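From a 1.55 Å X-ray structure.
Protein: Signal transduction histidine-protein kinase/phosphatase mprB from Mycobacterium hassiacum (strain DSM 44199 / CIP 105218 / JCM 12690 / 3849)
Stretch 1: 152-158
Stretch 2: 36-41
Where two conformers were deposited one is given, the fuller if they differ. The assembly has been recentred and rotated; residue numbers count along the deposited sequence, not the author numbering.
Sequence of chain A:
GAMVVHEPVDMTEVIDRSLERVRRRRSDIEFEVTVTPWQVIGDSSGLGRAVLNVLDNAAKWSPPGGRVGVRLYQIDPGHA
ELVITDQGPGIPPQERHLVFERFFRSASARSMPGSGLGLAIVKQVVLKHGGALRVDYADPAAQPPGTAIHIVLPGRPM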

# COMPACT_ATOMS: atom_id res chain seq x y z
N VAL A 152 -8.15 4.47 -0.29
CA VAL A 152 -9.49 4.48 -0.85
C VAL A 152 -9.39 4.95 -2.30
O VAL A 152 -8.78 5.99 -2.57
CB VAL A 152 -10.41 5.38 -0.00
CG1 VAL A 152 -11.79 5.48 -0.66
CG2 VAL A 152 -10.53 4.81 1.38
N LEU A 153 -10.00 4.20 -3.23
CA LEU A 153 -9.94 4.47 -4.67
C LEU A 153 -11.36 4.54 -5.21
O LEU A 153 -12.15 3.60 -5.02
CB LEU A 153 -9.17 3.41 -5.45
CG LEU A 153 -7.66 3.40 -5.18
CD1 LEU A 153 -7.07 2.21 -5.91
CD2 LEU A 153 -7.02 4.73 -5.61
N PRO A 154 -11.73 5.60 -5.91
CA PRO A 154 -13.01 5.58 -6.62
C PRO A 154 -12.96 4.59 -7.77
O PRO A 154 -11.91 4.32 -8.37
CB PRO A 154 -13.17 7.02 -7.12
CG PRO A 154 -11.81 7.53 -7.21
CD PRO A 154 -10.98 6.84 -6.15
N GLY A 155 -14.11 4.02 -8.07
CA GLY A 155 -14.18 3.14 -9.22
C GLY A 155 -15.50 2.40 -9.26
O GLY A 155 -16.50 2.86 -8.70
N ARG A 156 -15.47 1.22 -9.87
CA ARG A 156 -16.69 0.44 -10.00
C ARG A 156 -16.41 -1.04 -9.84
O ARG A 156 -15.32 -1.53 -10.17
CB ARG A 156 -17.36 0.71 -11.36
CG ARG A 156 -16.59 0.31 -12.56
CD ARG A 156 -17.15 0.99 -13.81
NE ARG A 156 -18.42 0.40 -14.24
CZ ARG A 156 -18.97 0.61 -15.44
NH1 ARG A 156 -18.37 1.40 -16.32
NH2 ARG A 156 -20.12 0.03 -15.74
N PRO A 157 -17.38 -1.79 -9.32
CA PRO A 157 -17.22 -3.24 -9.25
C PRO A 157 -17.21 -3.83 -10.65
O PRO A 157 -17.90 -3.35 -11.57
CB PRO A 157 -18.44 -3.69 -8.44
CG PRO A 157 -19.40 -2.66 -8.60
CD PRO A 157 -18.63 -1.38 -8.68
N MET A 158 -16.38 -4.85 -10.83
CA MET A 158 -16.29 -5.52 -12.12
C MET A 158 -17.02 -6.85 -12.04
O MET A 158 -17.16 -7.44 -10.96
CB MET A 158 -14.83 -5.73 -12.52
CG MET A 158 -14.01 -4.48 -12.52
SD MET A 158 -12.28 -4.78 -12.95
CE MET A 158 -12.45 -5.21 -14.69
OXT MET A 158 -17.49 -7.36 -13.06
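Stretch 2 (36-41) TPWQVI

Residues 37-40 run antiparallel to residues 155-158, with Val 40 beside Gly 155, Gln 39 beside Arg 156, Trp 38 beside Pro 157 and Pro 37 beside Met 158. Residues 38-40 are extended and cross strand 152-154 at 72°, and the antiparallel pairing lies beyond Pro 154. Arg 156 and Gln 39 form the hydrogen-bonded pair: Gln 39 N to Arg 156 O and Arg 156 N to Gln 39 O are both 2.9 Å. A longer bond, Met 158 N to Pro 37 O (3.3 Å), continues the ladder to the C-terminus. Pro 157, lacking an amide hydrogen, occupies the non-hydrogen-bonded position opposite Trp 38. Beyond the other end, water 1 links Ile 41 N (2.9 Å) to Pro 154 O (2.8 Å).

Trp 38 (chi1 t, chi2 -109°) lays its indole along stretch 1. Arg 156 O lies over one ring face, 3.5 Å from Trp 38 CE3, Pro 157 CD packs 3.5 Å from Trp 38 CZ3, and Trp 38 NE1 reaches Leu 153 O in a weak 3.4 Å hydrogen bond. Gly 155 leaves room for this: an ideal CB there would fall 2.7 Å from Trp 38 NE1 and 2.2 Å from Gln 39 O, and the backbone angles (170/-152) call for glycine. Val 40, in the t rotamer, places CG2 3.4 Å from Pro 154 O and 4.0 Å from Leu 153 CB.

Gln 39 and Arg 156 share the sheet face that Trp 38 and Pro 157 do not. Gln 39 is extended (chi1 and chi2 t), and Arg 156, with chi1 p, carries CD alongside it, 3.4 Å from Gln 39 OE1. Met 158 (m, t, p) covers the neighbouring backbone, with CG 3.5 Å from Gln 39 CB and SD 3.6 Å from Trp 38 C.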

# COMPACT_ATOMS: atom_id res chain seq x y z
N THR A 36 -11.42 -7.98 -4.06
CA THR A 36 -12.65 -7.97 -4.84
C THR A 36 -12.40 -7.27 -6.18
O THR A 36 -11.64 -6.31 -6.24
CB THR A 36 -13.79 -7.29 -4.08
OG1 THR A 36 -15.05 -7.78 -4.56
CG2 THR A 36 -13.75 -5.79 -4.25
N PRO A 37 -13.01 -7.76 -7.26
CA PRO A 37 -12.82 -7.11 -8.57
C PRO A 37 -13.26 -5.65 -8.56
O PRO A 37 -14.43 -5.33 -8.26
CB PRO A 37 -13.70 -7.94 -9.52
CG PRO A 37 -13.75 -9.31 -8.85
CD PRO A 37 -13.76 -9.03 -7.39
N TRP A 38 -12.33 -4.79 -8.95
CA TRP A 38 -12.51 -3.33 -8.89
C TRP A 38 -11.80 -2.65 -10.06
O TRP A 38 -10.61 -2.84 -10.26
CB TRP A 38 -11.99 -2.78 -7.57
CG TRP A 38 -12.45 -1.41 -7.26
CD1 TRP A 38 -11.71 -0.24 -7.26
CD2 TRP A 38 -13.77 -1.06 -6.86
NE1 TRP A 38 -12.53 0.82 -6.91
CE2 TRP A 38 -13.80 0.34 -6.68
CE3 TRP A 38 -14.93 -1.80 -6.68
CZ2 TRP A 38 -14.94 1.00 -6.29
CZ3 TRP A 38 -16.07 -1.15 -6.30
CH2 TRP A 38 -16.07 0.25 -6.10
N GLN A 39 -12.51 -1.79 -10.76
CA GLN A 39 -11.97 -1.06 -11.90
C GLN A 39 -11.85 0.41 -11.53
O GLN A 39 -12.79 1.00 -11.02
CB GLN A 39 -12.86 -1.21 -13.14
CG GLN A 39 -12.36 -0.40 -14.33
CD GLN A 39 -13.38 -0.29 -15.45
OE1 GLN A 39 -14.23 0.60 -15.45
NE2 GLN A 39 -13.30 -1.20 -16.39
N VAL A 40 -10.66 0.97 -11.74
CA VAL A 40 -10.38 2.37 -11.51
C VAL A 40 -10.05 2.99 -12.86
O VAL A 40 -9.44 2.35 -13.71
CB VAL A 40 -9.19 2.54 -10.53
CG1 VAL A 40 -8.79 4.02 -10.42
CG2 VAL A 40 -9.54 1.95 -9.14
N ILE A 41 -10.49 4.24 -13.07
CA ILE A 41 -10.13 4.97 -14.29
C ILE A 41 -8.87 5.75 -13.97
O ILE A 41 -8.85 6.56 -13.04
CB ILE A 41 -11.26 5.90 -14.75
CG1 ILE A 41 -12.60 5.16 -14.90
CG2 ILE A 41 -10.86 6.58 -16.08
CD1 ILE A 41 -12.60 4.06 -15.91
O HOH W 1 -11.75 5.67 -10.85